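Beta-mannosidase (Trichoderma harzianum, PDB 4CVU) probably hydrolyses beta-linked mannose from the non-reducing ends of mannosides, as a glycoside hydrolase of family 2. Local coordinates at residues A[241-246]-A[520-525]; A[482-487]-A[530-535]; A[516-521]-A[550-555]. All coordinates share one frame; numbering follows the deposited sequence.

How the contacts relate
Contact 2 lies deepest, its centre about 15 Å from that of the chain, and joins two neighbouring strands of the catalytic barrel through backbone hydrogen bonds. Contacts 1 and 3, about 22 and 26 Å out by the same measure, both use helix 506-528, which belongs to the connection between those strands. In contact 1 the helix meets a turn of an immunoglobulin-like domain by aromatic and amide packing; in contact 3 it meets segment 550-555 by aliphatic packing. Both outer contacts are largely buried yet border N-linked sugar. Tyr534 of contact 2 touches the helix residues of the other two, and Asn242 of contact 1 bonds to Ile532 of contact 2.

Contact 1: A[241-246]-A[520-525]; sequences FNNFAP and TLFNVL. With MAN (alpha-D-mannopyranose), chain E.
Phe241 and Phe522 reach toward each other tip to tip, with Phe241 CZ 3.9 Å from Phe522 CZ. CG of Phe522 is anti to its backbone N (chi1 -177°), and the far end of the ring, CE1 and CZ, reaches the turn. Asn242 comes to the edge of the Phe522 ring, near its plane, with CB 4.2 Å from Phe522 CE1. The side chain of Asn243 and the Phe522 ring slide past each other in opposite directions, amide and ring planes 78° apart. Leu525, one helical turn on, brings its CG to 4.3 Å from Asn242 ND2.

Within the turn, Asn242 OD1 sits 3.4 Å above the plane of the Phe241 ring, offset toward its rim, while Phe244 CD1 lies at that ring's edge. Residues 241-244 form a type II beta turn, closed by a weak bond from Phe244 N to Phe241 O, with Asn243 at positive phi (78°). The amide of Asn242 is fixed from beyond the contact: its ND2 donates to both Ile532 O and Ser529 O. Ile546 packs against Phe241, Asn243 and Phe522 alike, and Val472 of helix 458-475 touches Leu525.

Facing a different way on the helix, Asn523 OD1 accepts a hydrogen bond from O4 of a mannose of a protein-attached glycan, 2.8 Å away. Asn523 ND2 donates to Thr519 O, which sets which end of the amide is turned to the sugar.

This is a domain junction between a loop of the immunoglobulin-like sandwich and a helix of the catalytic barrel. No hydrogen bond joins the two segments directly, so their fit rests on van der Waals contact, with the polar end of Asn242 tied to the chain that follows the helix.

Contact 2: A[482-487]-A[530-535]; sequences ACWMGG and HSISYS
Strand 482-485 and the short strand 534-535 pair in parallel, the touching parts 39° apart in direction, with Trp484 bridging to Tyr534 and Met485 to Ser535. Trp484 N donates to Ser533 O at 3.0 Å in an almost straight bond (174°). Trp484 O then accepts from Ser535 N at 3.1 Å, and Gly486 N closes the run on Ser535 O at 2.8 Å. Two CA-H...O contacts, from Tyr534 CA to Trp484 O and from Met485 CA to Ser535 O, accompany these bonds. Before the bridges start, a water accepts from Ser533 N and lies 2.9 Å from Ala482 O.

Also ahead of the bridges, Ile532 points at segment 482-487, and its CG2 comes to 3.5 Å from Trp484 CD1, the two side chains crossing obliquely. Trp484 and Tyr534 share one face of the sheet; the Tyr534 hydroxyl, bonded to Phe517 O, ends 3.5 Å from Gly486 CA. A side chain on Gly486 would run into that hydroxyl. On the opposite face Met485 SD rests 3.6 Å from Ser535 CB.

The pair forms the strands of a beta-alpha-beta crossover in the (beta/alpha)8 barrel. Trp484 and Tyr534 face helix 506-528, Met485 and Ser535 touch Phe353 of strand 351-354, and strand 442-446 flanks strand 481-485 on its other side.

Contact 3: A[516-521]-A[550-555]; sequences LFITTL and LPVPIV. With MAN (alpha-D-mannopyranose), chain B.
Ile518 holds CG2 anti to its own backbone N and CG1 anti to its carbonyl carbon (chi1 -58°), which points CG2 at segment 550-555. The site is on helix 506-528 of the catalytic barrel, at a pi-type turn where Leu521 N bonds to Leu516 O, facing the segment that links strand 545-546 to its antiparallel partner 554-556 and includes the start of the latter.

CG2 of Ile518 carries most of the packing: it lies 3.6 Å from Val552 CG1 and also touches Pro553 CD and the N and CB of Ile554. Val552 CG1 meets it at a slant, and Pro553 CD also meets Thr519 CA. An alanine at Ile518 would probably open a gap here, leaving Pro553 and Ile554 without the methyl they pack on and Val552 with little more than the remaining CB.

Thr519 touches the carbonyl of Pro551, its CG2 3.4 Å from Pro551 O; its hydroxyl lies near the same oxygen. Further along the helix, Val552 touches Glu514 and Pro553 packs on Phe522 and Asn523, while Ile554 leans on Trp543 and Tyr534. At the outer margin, Pro551 CA lies 3.5 Å from O6 of a mannose of an attached glycan.

Contact 1: A[241-246]-A[520-525]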
ATOM      1  N   PHE A 241     -39.662  28.474  27.842  1.00 48.54           N
ATOM      2  CA  PHE A 241     -38.462  29.217  27.520  1.00 48.81           C
ATOM      3  C   PHE A 241     -37.190  28.353  27.568  1.00 46.61           C
ATOM      4  O   PHE A 241     -37.167  27.323  28.213  1.00 49.11           O
ATOM      5  CB  PHE A 241     -38.316  30.402  28.467  1.00 52.17           C
ATOM      6  CG  PHE A 241     -37.124  31.265  28.161  1.00 53.29           C
ATOM      7  CD1 PHE A 241     -37.102  32.058  27.030  1.00 54.88           C
ATOM      8  CD2 PHE A 241     -36.005  31.222  28.958  1.00 54.11           C
ATOM      9  CE1 PHE A 241     -36.003  32.839  26.745  1.00 55.85           C
ATOM     10  CE2 PHE A 241     -34.904  31.990  28.666  1.00 55.36           C
ATOM     11  CZ  PHE A 241     -34.909  32.806  27.564  1.00 53.66           C
ATOM     12  N   ASN A 242     -36.138  28.789  26.913  1.00 44.41           N
ATOM     13  CA  ASN A 242     -34.895  28.049  26.902  1.00 43.12           C
ATOM     14  C   ASN A 242     -34.330  27.829  28.293  1.00 42.47           C
ATOM     15  O   ASN A 242     -34.297  28.732  29.096  1.00 41.80           O
ATOM     16  CB  ASN A 242     -33.880  28.790  26.039  1.00 42.92           C
ATOM     17  CG  ASN A 242     -34.475  29.280  24.734  1.00 44.28           C
ATOM     18  OD1 ASN A 242     -35.275  30.201  24.704  1.00 44.20           O
ATOM     19  ND2 ASN A 242     -34.077  28.678  23.665  1.00 42.34           N
ATOM     20  N   ASN A 243     -33.877  26.613  28.559  1.00 42.37           N
ATOM     21  CA  ASN A 243     -33.165  26.290  29.788  1.00 40.87           C
ATOM     22  C   ASN A 243     -34.046  26.121  31.042  1.00 40.49           C
ATOM     23  O   ASN A 243     -33.556  25.915  32.120  1.00 41.28           O
ATOM     24  CB  ASN A 243     -32.036  27.303  30.034  1.00 40.59           C
ATOM     25  CG  ASN A 243     -30.872  27.136  29.063  1.00 43.17           C
ATOM     26  OD1 ASN A 243     -29.900  26.505  29.406  1.00 46.28           O
ATOM     27  ND2 ASN A 243     -30.983  27.648  27.874  1.00 39.43           N
ATOM     28  N   PHE A 244     -35.364  26.183  30.882  1.00 42.36           N
ATOM     29  CA  PHE A 244     -36.308  26.004  31.990  1.00 41.97           C
ATOM     30  C   PHE A 244     -37.299  24.873  31.653  1.00 43.17           C
ATOM     31  O   PHE A 244     -37.728  24.720  30.489  1.00 41.35           O
ATOM     32  CB  PHE A 244     -37.068  27.312  32.275  1.00 42.57           C
ATOM     33  CG  PHE A 244     -36.207  28.395  32.858  1.00 41.38           C
ATOM     34  CD1 PHE A 244     -35.523  29.252  32.044  1.00 42.53           C
ATOM     35  CD2 PHE A 244     -36.074  28.539  34.226  1.00 42.81           C
ATOM     36  CE1 PHE A 244     -34.715  30.255  32.561  1.00 43.81           C
ATOM     37  CE2 PHE A 244     -35.263  29.526  34.760  1.00 43.48           C
ATOM     38  CZ  PHE A 244     -34.571  30.380  33.932  1.00 43.09           C
ATOM     39  N   ALA A 245     -37.606  24.053  32.654  1.00 42.76           N
ATOM     40  CA  ALA A 245     -38.481  22.903  32.462  1.00 43.62           C
ATOM     41  C   ALA A 245     -39.877  23.382  32.049  1.00 45.01           C
ATOM     42  O   ALA A 245     -40.458  24.180  32.752  1.00 45.19           O
ATOM     43  CB  ALA A 245     -38.580  22.120  33.748  1.00 44.62           C
ATOM     44  N   PRO A 246     -40.381  22.939  30.879  1.00 45.12           N
ATOM     45  CA  PRO A 246     -41.701  23.390  30.462  1.00 47.23           C
ATOM     46  C   PRO A 246     -42.852  22.686  31.200  1.00 46.70           C
ATOM     47  O   PRO A 246     -42.644  21.714  31.937  1.00 46.38           O
ATOM     48  CB  PRO A 246     -41.726  23.065  28.963  1.00 47.67           C
ATOM     49  CG  PRO A 246     -40.744  21.968  28.774  1.00 46.97           C
ATOM     50  CD  PRO A 246     -39.681  22.211  29.802  1.00 46.74           C
ATOM     51  N   THR A 520     -24.386  37.895  22.251  1.00 45.74           N
ATOM     52  CA  THR A 520     -24.778  37.780  20.832  1.00 46.19           C
ATOM     53  C   THR A 520     -25.453  36.436  20.571  1.00 45.58           C
ATOM     54  O   THR A 520     -26.616  36.381  20.164  1.00 44.68           O
ATOM     55  CB  THR A 520     -23.585  37.918  19.882  1.00 45.99           C
ATOM     56  OG1 THR A 520     -22.878  39.117  20.176  1.00 44.73           O
ATOM     57  CG2 THR A 520     -24.041  37.958  18.423  1.00 47.01           C
ATOM     58  N   LEU A 521     -24.722  35.360  20.843  1.00 43.42           N
ATOM     59  CA  LEU A 521     -25.191  34.015  20.501  1.00 43.57           C
ATOM     60  C   LEU A 521     -26.453  33.551  21.258  1.00 40.04           C
ATOM     61  O   LEU A 521     -27.351  32.994  20.644  1.00 39.32           O
ATOM     62  CB  LEU A 521     -24.050  32.997  20.637  1.00 43.66           C
ATOM     63  CG  LEU A 521     -23.186  32.724  19.386  1.00 46.11           C
ATOM     64  CD1 LEU A 521     -22.843  33.940  18.561  1.00 48.47           C
ATOM     65  CD2 LEU A 521     -21.915  32.000  19.762  1.00 46.05           C
ATOM     66  N   PHE A 522     -26.531  33.744  22.568  1.00 39.46           N
ATOM     67  CA  PHE A 522     -27.760  33.312  23.271  1.00 40.53           C
ATOM     68  C   PHE A 522     -28.979  34.094  22.791  1.00 40.60           C
ATOM     69  O   PHE A 522     -30.067  33.540  22.674  1.00 39.86           O
ATOM     70  CB  PHE A 522     -27.659  33.437  24.799  1.00 40.73           C
ATOM     71  CG  PHE A 522     -28.887  32.936  25.538  1.00 41.10           C
ATOM     72  CD1 PHE A 522     -29.354  31.647  25.327  1.00 42.31           C
ATOM     73  CD2 PHE A 522     -29.560  33.746  26.451  1.00 42.06           C
ATOM     74  CE1 PHE A 522     -30.461  31.150  26.005  1.00 42.13           C
ATOM     75  CE2 PHE A 522     -30.675  33.268  27.135  1.00 42.60           C
ATOM     76  CZ  PHE A 522     -31.134  31.970  26.906  1.00 42.97           C
ATOM     77  N   ASN A 523     -28.807  35.400  22.556  1.00 41.88           N
ATOM     78  CA  ASN A 523     -29.902  36.199  21.978  1.00 42.73           C
ATOM     79  C   ASN A 523     -30.320  35.704  20.620  1.00 41.04           C
ATOM     80  O   ASN A 523     -31.484  35.574  20.371  1.00 40.47           O
ATOM     81  CB  ASN A 523     -29.575  37.695  21.920  1.00 42.93           C
ATOM     82  CG  ASN A 523     -30.067  38.402  23.144  1.00 44.58           C
ATOM     83  OD1 ASN A 523     -31.281  38.508  23.328  1.00 46.51           O
ATOM     84  ND2 ASN A 523     -29.157  38.849  24.014  1.00 45.07           N
ATOM     85  N   VAL A 524     -29.356  35.370  19.767  1.00 42.28           N
ATOM     86  CA  VAL A 524     -29.683  34.821  18.430  1.00 41.50           C
ATOM     87  C   VAL A 524     -30.452  33.497  18.520  1.00 43.03           C
ATOM     88  O   VAL A 524     -31.459  33.302  17.824  1.00 46.87           O
ATOM     89  CB  VAL A 524     -28.440  34.622  17.556  1.00 41.52           C
ATOM     90  CG1 VAL A 524     -28.782  33.857  16.281  1.00 40.80           C
ATOM     91  CG2 VAL A 524     -27.821  35.952  17.180  1.00 42.40           C
ATOM     92  N   LEU A 525     -30.019  32.583  19.377  1.00 43.57           N
ATOM     93  CA  LEU A 525     -30.750  31.313  19.554  1.00 42.89           C
ATOM     94  C   LEU A 525     -32.172  31.534  20.106  1.00 42.47           C
ATOM     95  O   LEU A 525     -33.147  30.930  19.617  1.00 41.06           O
ATOM     96  CB  LEU A 525     -30.020  30.387  20.513  1.00 42.63           C
ATOM     97  CG  LEU A 525     -30.774  29.112  20.913  1.00 42.55           C
ATOM     98  CD1 LEU A 525     -31.171  28.292  19.695  1.00 43.35           C
ATOM     99  CD2 LEU A 525     -29.901  28.275  21.829  1.00 46.24           C
TER
HETATM  100  C1  MAN E   4     -33.277  42.724  21.366  1.00 45.57           C
HETATM  101  C2  MAN E   4     -32.205  43.128  22.364  1.00 47.05           C
HETATM  102  C3  MAN E   4     -31.784  41.933  23.242  1.00 45.25           C
HETATM  103  C4  MAN E   4     -33.041  41.408  23.942  1.00 45.02           C
HETATM  104  C5  MAN E   4     -34.049  41.005  22.861  1.00 43.86           C
HETATM  105  C6  MAN E   4     -35.354  40.471  23.418  1.00 44.55           C
HETATM  106  O2  MAN E   4     -32.819  44.148  23.182  1.00 44.83           O
HETATM  107  O3  MAN E   4     -30.832  42.336  24.231  1.00 44.04           O
HETATM  108  O4  MAN E   4     -32.697  40.355  24.867  1.00 48.14           O
HETATM  109  O5  MAN E   4     -34.391  42.133  22.046  1.00 44.75           O
HETATM  110  O6  MAN E   4     -36.245  40.169  22.334  1.00 46.40           O

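Contact 2: A[482-487]-A[530-535]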
ATOM      1  N   ALA A 482     -30.869  18.254  20.659  1.00 38.25           N
ATOM      2  CA  ALA A 482     -31.066  18.169  22.099  1.00 38.42           C
ATOM      3  C   ALA A 482     -30.596  19.383  22.892  1.00 38.00           C
ATOM      4  O   ALA A 482     -31.003  19.582  24.049  1.00 38.36           O
ATOM      5  CB  ALA A 482     -30.394  16.912  22.592  1.00 38.74           C
ATOM      6  N   CYS A 483     -29.754  20.196  22.282  1.00 37.06           N
ATOM      7  CA  CYS A 483     -29.207  21.385  22.923  1.00 37.29           C
ATOM      8  C   CYS A 483     -28.225  22.035  21.950  1.00 38.31           C
ATOM      9  O   CYS A 483     -27.836  21.419  20.944  1.00 37.70           O
ATOM     10  CB  CYS A 483     -28.475  21.069  24.233  1.00 37.68           C
ATOM     11  SG  CYS A 483     -26.989  20.016  24.049  1.00 37.85           S
ATOM     12  N   TRP A 484     -27.883  23.291  22.231  1.00 37.76           N
ATOM     13  CA  TRP A 484     -26.803  23.976  21.563  1.00 38.86           C
ATOM     14  C   TRP A 484     -25.822  24.427  22.615  1.00 40.09           C
ATOM     15  O   TRP A 484     -26.209  25.017  23.622  1.00 40.33           O
ATOM     16  CB  TRP A 484     -27.284  25.220  20.807  1.00 38.62           C
ATOM     17  CG  TRP A 484     -27.904  24.915  19.519  1.00 37.37           C
ATOM     18  CD1 TRP A 484     -29.213  25.046  19.208  1.00 37.71           C
ATOM     19  CD2 TRP A 484     -27.249  24.426  18.332  1.00 37.40           C
ATOM     20  NE1 TRP A 484     -29.421  24.691  17.896  1.00 38.42           N
ATOM     21  CE2 TRP A 484     -28.237  24.287  17.341  1.00 36.96           C
ATOM     22  CE3 TRP A 484     -25.919  24.063  18.023  1.00 36.91           C
ATOM     23  CZ2 TRP A 484     -27.955  23.828  16.055  1.00 37.70           C
ATOM     24  CZ3 TRP A 484     -25.635  23.626  16.737  1.00 36.64           C
ATOM     25  CH2 TRP A 484     -26.644  23.486  15.775  1.00 37.00           C
ATOM     26  N   MET A 485     -24.550  24.159  22.379  1.00 39.71           N
ATOM     27  CA  MET A 485     -23.510  24.701  23.220  1.00 40.94           C
ATOM     28  C   MET A 485     -22.598  25.517  22.320  1.00 39.51           C
ATOM     29  O   MET A 485     -22.437  25.213  21.105  1.00 39.74           O
ATOM     30  CB  MET A 485     -22.796  23.593  24.016  1.00 42.07           C
ATOM     31  CG  MET A 485     -23.767  22.734  24.852  1.00 43.35           C
ATOM     32  SD  MET A 485     -23.118  22.215  26.467  1.00 44.94           S
ATOM     33  CE  MET A 485     -24.492  21.216  27.041  1.00 42.01           C
ATOM     34  N   GLY A 486     -22.093  26.604  22.889  1.00 40.25           N
ATOM     35  CA  GLY A 486     -21.395  27.659  22.130  1.00 40.03           C
ATOM     36  C   GLY A 486     -20.057  27.237  21.552  1.00 39.96           C
ATOM     37  O   GLY A 486     -19.585  27.787  20.537  1.00 40.40           O
ATOM     38  N   GLY A 487     -19.442  26.224  22.167  1.00 39.82           N
ATOM     39  CA  GLY A 487     -18.142  25.758  21.694  1.00 39.97           C
ATOM     40  C   GLY A 487     -17.395  24.892  22.671  1.00 42.09           C
ATOM     41  O   GLY A 487     -17.774  24.750  23.849  1.00 43.84           O
ATOM     42  N   HIS A 530     -37.649  28.539  21.060  1.00 44.35           N
ATOM     43  CA  HIS A 530     -38.121  28.504  22.467  1.00 46.04           C
ATOM     44  C   HIS A 530     -37.845  27.124  23.107  1.00 45.96           C
ATOM     45  O   HIS A 530     -37.955  26.978  24.320  1.00 47.38           O
ATOM     46  CB  HIS A 530     -39.639  28.801  22.575  1.00 47.93           C
ATOM     47  CG  HIS A 530     -40.036  30.175  22.124  1.00 48.40           C
ATOM     48  ND1 HIS A 530     -39.759  31.311  22.855  1.00 50.86           N
ATOM     49  CD2 HIS A 530     -40.706  30.591  21.021  1.00 51.31           C
ATOM     50  CE1 HIS A 530     -40.225  32.370  22.211  1.00 51.16           C
ATOM     51  NE2 HIS A 530     -40.805  31.959  21.097  1.00 50.73           N
ATOM     52  N   SER A 531     -37.479  26.146  22.269  1.00 43.03           N
ATOM     53  CA  SER A 531     -37.455  24.745  22.648  1.00 43.32           C
ATOM     54  C   SER A 531     -36.051  24.198  23.019  1.00 41.71           C
ATOM     55  O   SER A 531     -35.938  23.237  23.782  1.00 42.07           O
ATOM     56  CB  SER A 531     -38.059  23.913  21.508  1.00 43.91           C
ATOM     57  OG  SER A 531     -37.342  24.071  20.308  1.00 42.53           O
ATOM     58  N   ILE A 532     -34.994  24.823  22.502  1.00 40.13           N
ATOM     59  CA  ILE A 532     -33.645  24.266  22.642  1.00 38.94           C
ATOM     60  C   ILE A 532     -32.806  25.050  23.644  1.00 38.61           C
ATOM     61  O   ILE A 532     -32.558  26.237  23.438  1.00 39.24           O
ATOM     62  CB  ILE A 532     -32.911  24.246  21.309  1.00 37.78           C
ATOM     63  CG1 ILE A 532     -33.702  23.413  20.279  1.00 37.50           C
ATOM     64  CG2 ILE A 532     -31.499  23.687  21.507  1.00 38.32           C
ATOM     65  CD1 ILE A 532     -34.020  21.998  20.700  1.00 36.83           C
ATOM     66  N   SER A 533     -32.352  24.364  24.699  1.00 37.78           N
ATOM     67  CA  SER A 533     -31.532  24.986  25.754  1.00 38.66           C
ATOM     68  C   SER A 533     -30.082  25.237  25.304  1.00 38.81           C
ATOM     69  O   SER A 533     -29.630  24.707  24.288  1.00 38.20           O
ATOM     70  CB  SER A 533     -31.497  24.107  26.997  1.00 39.09           C
ATOM     71  OG  SER A 533     -32.777  23.819  27.466  1.00 39.83           O
ATOM     72  N   TYR A 534     -29.352  26.011  26.098  1.00 38.30           N
ATOM     73  CA  TYR A 534     -28.085  26.542  25.670  1.00 38.60           C
ATOM     74  C   TYR A 534     -27.098  26.550  26.783  1.00 39.68           C
ATOM     75  O   TYR A 534     -27.446  26.677  27.968  1.00 41.02           O
ATOM     76  CB  TYR A 534     -28.230  27.987  25.145  1.00 39.61           C
ATOM     77  CG  TYR A 534     -26.945  28.604  24.600  1.00 37.75           C
ATOM     78  CD1 TYR A 534     -26.436  28.218  23.366  1.00 37.27           C
ATOM     79  CD2 TYR A 534     -26.262  29.586  25.313  1.00 38.48           C
ATOM     80  CE1 TYR A 534     -25.267  28.762  22.864  1.00 37.67           C
ATOM     81  CE2 TYR A 534     -25.093  30.163  24.814  1.00 38.31           C
ATOM     82  CZ  TYR A 534     -24.596  29.741  23.586  1.00 37.84           C
ATOM     83  OH  TYR A 534     -23.438  30.277  23.079  1.00 37.83           O
ATOM     84  N   SER A 535     -25.841  26.419  26.389  1.00 39.63           N
ATOM     85  CA  SER A 535     -24.749  26.657  27.279  1.00 39.59           C
ATOM     86  C   SER A 535     -23.665  27.345  26.461  1.00 38.23           C
ATOM     87  O   SER A 535     -23.448  26.981  25.287  1.00 37.05           O
ATOM     88  CB  SER A 535     -24.247  25.323  27.858  1.00 40.37           C
ATOM     89  OG  SER A 535     -23.072  25.514  28.622  1.00 41.41           O
TER
HETATM   90  O   HOH W   1     -32.521  21.695  25.248  1.00 36.17           O

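Contact 3: A[516-521]-A[550-555]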
ATOM      1  N   LEU A 516     -19.524  37.568  22.760  1.00 41.33           N
ATOM      2  CA  LEU A 516     -19.803  36.712  21.582  1.00 41.48           C
ATOM      3  C   LEU A 516     -20.697  35.530  21.948  1.00 42.94           C
ATOM      4  O   LEU A 516     -21.785  35.348  21.363  1.00 42.09           O
ATOM      5  CB  LEU A 516     -18.520  36.183  20.930  1.00 41.15           C
ATOM      6  CG  LEU A 516     -18.729  35.430  19.600  1.00 41.22           C
ATOM      7  CD1 LEU A 516     -19.508  36.282  18.634  1.00 41.95           C
ATOM      8  CD2 LEU A 516     -17.416  34.980  18.963  1.00 41.66           C
ATOM      9  N   PHE A 517     -20.250  34.737  22.925  1.00 42.94           N
ATOM     10  CA  PHE A 517     -20.891  33.436  23.199  1.00 43.60           C
ATOM     11  C   PHE A 517     -22.143  33.531  24.090  1.00 45.15           C
ATOM     12  O   PHE A 517     -22.915  32.584  24.180  1.00 45.13           O
ATOM     13  CB  PHE A 517     -19.866  32.440  23.743  1.00 43.73           C
ATOM     14  CG  PHE A 517     -18.785  32.103  22.749  1.00 42.55           C
ATOM     15  CD1 PHE A 517     -19.017  31.153  21.747  1.00 42.35           C
ATOM     16  CD2 PHE A 517     -17.581  32.767  22.763  1.00 42.08           C
ATOM     17  CE1 PHE A 517     -18.052  30.854  20.806  1.00 41.05           C
ATOM     18  CE2 PHE A 517     -16.599  32.465  21.826  1.00 43.57           C
ATOM     19  CZ  PHE A 517     -16.843  31.518  20.839  1.00 43.00           C
ATOM     20  N   ILE A 518     -22.392  34.679  24.708  1.00 45.59           N
ATOM     21  CA  ILE A 518     -23.595  34.793  25.531  1.00 43.51           C
ATOM     22  C   ILE A 518     -24.523  35.904  24.997  1.00 44.74           C
ATOM     23  O   ILE A 518     -25.615  35.620  24.536  1.00 44.44           O
ATOM     24  CB  ILE A 518     -23.236  35.026  27.008  1.00 44.30           C
ATOM     25  CG1 ILE A 518     -22.363  33.882  27.537  1.00 45.34           C
ATOM     26  CG2 ILE A 518     -24.496  35.141  27.854  1.00 45.29           C
ATOM     27  CD1 ILE A 518     -21.869  34.108  28.958  1.00 45.98           C
ATOM     28  N   THR A 519     -24.070  37.156  25.061  1.00 44.45           N
ATOM     29  CA  THR A 519     -24.866  38.311  24.636  1.00 44.88           C
ATOM     30  C   THR A 519     -25.302  38.152  23.174  1.00 44.80           C
ATOM     31  O   THR A 519     -26.478  38.200  22.894  1.00 46.31           O
ATOM     32  CB  THR A 519     -24.114  39.643  24.875  1.00 46.24           C
ATOM     33  OG1 THR A 519     -23.607  39.695  26.217  1.00 45.47           O
ATOM     34  CG2 THR A 519     -25.034  40.847  24.669  1.00 48.23           C
ATOM     35  N   THR A 520     -24.386  37.895  22.251  1.00 45.74           N
ATOM     36  CA  THR A 520     -24.778  37.780  20.832  1.00 46.19           C
ATOM     37  C   THR A 520     -25.453  36.436  20.571  1.00 45.58           C
ATOM     38  O   THR A 520     -26.616  36.381  20.164  1.00 44.68           O
ATOM     39  CB  THR A 520     -23.585  37.918  19.882  1.00 45.99           C
ATOM     40  OG1 THR A 520     -22.878  39.117  20.176  1.00 44.73           O
ATOM     41  CG2 THR A 520     -24.041  37.958  18.423  1.00 47.01           C
ATOM     42  N   LEU A 521     -24.722  35.360  20.843  1.00 43.42           N
ATOM     43  CA  LEU A 521     -25.191  34.015  20.501  1.00 43.57           C
ATOM     44  C   LEU A 521     -26.453  33.551  21.258  1.00 40.04           C
ATOM     45  O   LEU A 521     -27.351  32.994  20.644  1.00 39.32           O
ATOM     46  CB  LEU A 521     -24.050  32.997  20.637  1.00 43.66           C
ATOM     47  CG  LEU A 521     -23.186  32.724  19.386  1.00 46.11           C
ATOM     48  CD1 LEU A 521     -22.843  33.940  18.561  1.00 48.47           C
ATOM     49  CD2 LEU A 521     -21.915  32.000  19.762  1.00 46.05           C
ATOM     50  N   LEU A 550     -30.912  41.309  31.161  1.00 51.03           N
ATOM     51  CA  LEU A 550     -29.541  41.597  31.606  1.00 52.30           C
ATOM     52  C   LEU A 550     -28.612  41.852  30.418  1.00 49.76           C
ATOM     53  O   LEU A 550     -28.798  41.266  29.339  1.00 52.12           O
ATOM     54  CB  LEU A 550     -28.989  40.435  32.459  1.00 51.23           C
ATOM     55  CG  LEU A 550     -29.747  40.133  33.754  1.00 53.05           C
ATOM     56  CD1 LEU A 550     -29.314  38.778  34.329  1.00 53.60           C
ATOM     57  CD2 LEU A 550     -29.542  41.241  34.785  1.00 52.22           C
ATOM     58  N   PRO A 551     -27.611  42.729  30.605  1.00 51.73           N
ATOM     59  CA  PRO A 551     -26.663  43.002  29.523  1.00 51.59           C
ATOM     60  C   PRO A 551     -25.910  41.746  29.090  1.00 49.12           C
ATOM     61  O   PRO A 551     -25.696  41.554  27.893  1.00 49.38           O
ATOM     62  CB  PRO A 551     -25.724  44.070  30.101  1.00 52.19           C
ATOM     63  CG  PRO A 551     -25.983  44.112  31.556  1.00 53.86           C
ATOM     64  CD  PRO A 551     -27.347  43.545  31.804  1.00 52.80           C
ATOM     65  N   VAL A 552     -25.530  40.908  30.052  1.00 49.17           N
ATOM     66  CA  VAL A 552     -25.085  39.522  29.769  1.00 48.46           C
ATOM     67  C   VAL A 552     -26.165  38.552  30.285  1.00 46.80           C
ATOM     68  O   VAL A 552     -26.234  38.296  31.495  1.00 49.46           O
ATOM     69  CB  VAL A 552     -23.741  39.185  30.431  1.00 49.12           C
ATOM     70  CG1 VAL A 552     -23.194  37.889  29.841  1.00 48.53           C
ATOM     71  CG2 VAL A 552     -22.745  40.334  30.283  1.00 48.76           C
ATOM     72  N   PRO A 553     -27.027  38.042  29.380  1.00 44.43           N
ATOM     73  CA  PRO A 553     -28.285  37.352  29.753  1.00 43.15           C
ATOM     74  C   PRO A 553     -28.122  36.027  30.505  1.00 44.75           C
ATOM     75  O   PRO A 553     -29.079  35.561  31.125  1.00 45.32           O
ATOM     76  CB  PRO A 553     -28.966  37.100  28.394  1.00 43.13           C
ATOM     77  CG  PRO A 553     -27.866  37.161  27.381  1.00 43.08           C
ATOM     78  CD  PRO A 553     -26.870  38.145  27.913  1.00 43.66           C
ATOM     79  N   ILE A 554     -26.943  35.397  30.398  1.00 42.01           N
ATOM     80  CA  ILE A 554     -26.610  34.214  31.183  1.00 42.27           C
ATOM     81  C   ILE A 554     -25.462  34.594  32.105  1.00 40.30           C
ATOM     82  O   ILE A 554     -24.379  34.893  31.654  1.00 40.94           O
ATOM     83  CB  ILE A 554     -26.199  33.009  30.295  1.00 41.84           C
ATOM     84  CG1 ILE A 554     -27.304  32.699  29.274  1.00 40.77           C
ATOM     85  CG2 ILE A 554     -25.914  31.783  31.177  1.00 42.63           C
ATOM     86  CD1 ILE A 554     -27.077  31.490  28.395  1.00 40.07           C
ATOM     87  N   VAL A 555     -25.722  34.631  33.398  1.00 41.20           N
ATOM     88  CA  VAL A 555     -24.699  35.007  34.370  1.00 41.13           C
ATOM     89  C   VAL A 555     -24.057  33.686  34.816  1.00 40.13           C
ATOM     90  O   VAL A 555     -24.628  32.945  35.624  1.00 40.41           O
ATOM     91  CB  VAL A 555     -25.296  35.790  35.564  1.00 42.96           C
ATOM     92  CG1 VAL A 555     -24.247  36.092  36.618  1.00 42.33           C
ATOM     93  CG2 VAL A 555     -25.953  37.086  35.089  1.00 43.79           C
TER
HETATM   94  C1  MAN B   6     -31.692  47.240  26.410  1.00 53.21           C
HETATM   95  C2  MAN B   6     -31.370  48.712  26.683  1.00 55.22           C
HETATM   96  C3  MAN B   6     -29.951  48.977  26.214  1.00 59.06           C
HETATM   97  C4  MAN B   6     -29.047  48.056  27.037  1.00 60.30           C
HETATM   98  C5  MAN B   6     -29.406  46.617  26.686  1.00 57.99           C
HETATM   99  C6  MAN B   6     -28.522  45.622  27.439  1.00 59.17           C
HETATM  100  O2  MAN B   6     -31.473  48.970  28.080  1.00 52.83           O
HETATM  101  O3  MAN B   6     -29.625  50.337  26.383  1.00 61.95           O
HETATM  102  O4  MAN B   6     -27.693  48.304  26.765  1.00 65.34           O
HETATM  103  O5  MAN B   6     -30.758  46.398  27.055  1.00 57.26           O
HETATM  104  O6  MAN B   6     -29.252  44.439  27.735  1.00 58.94           O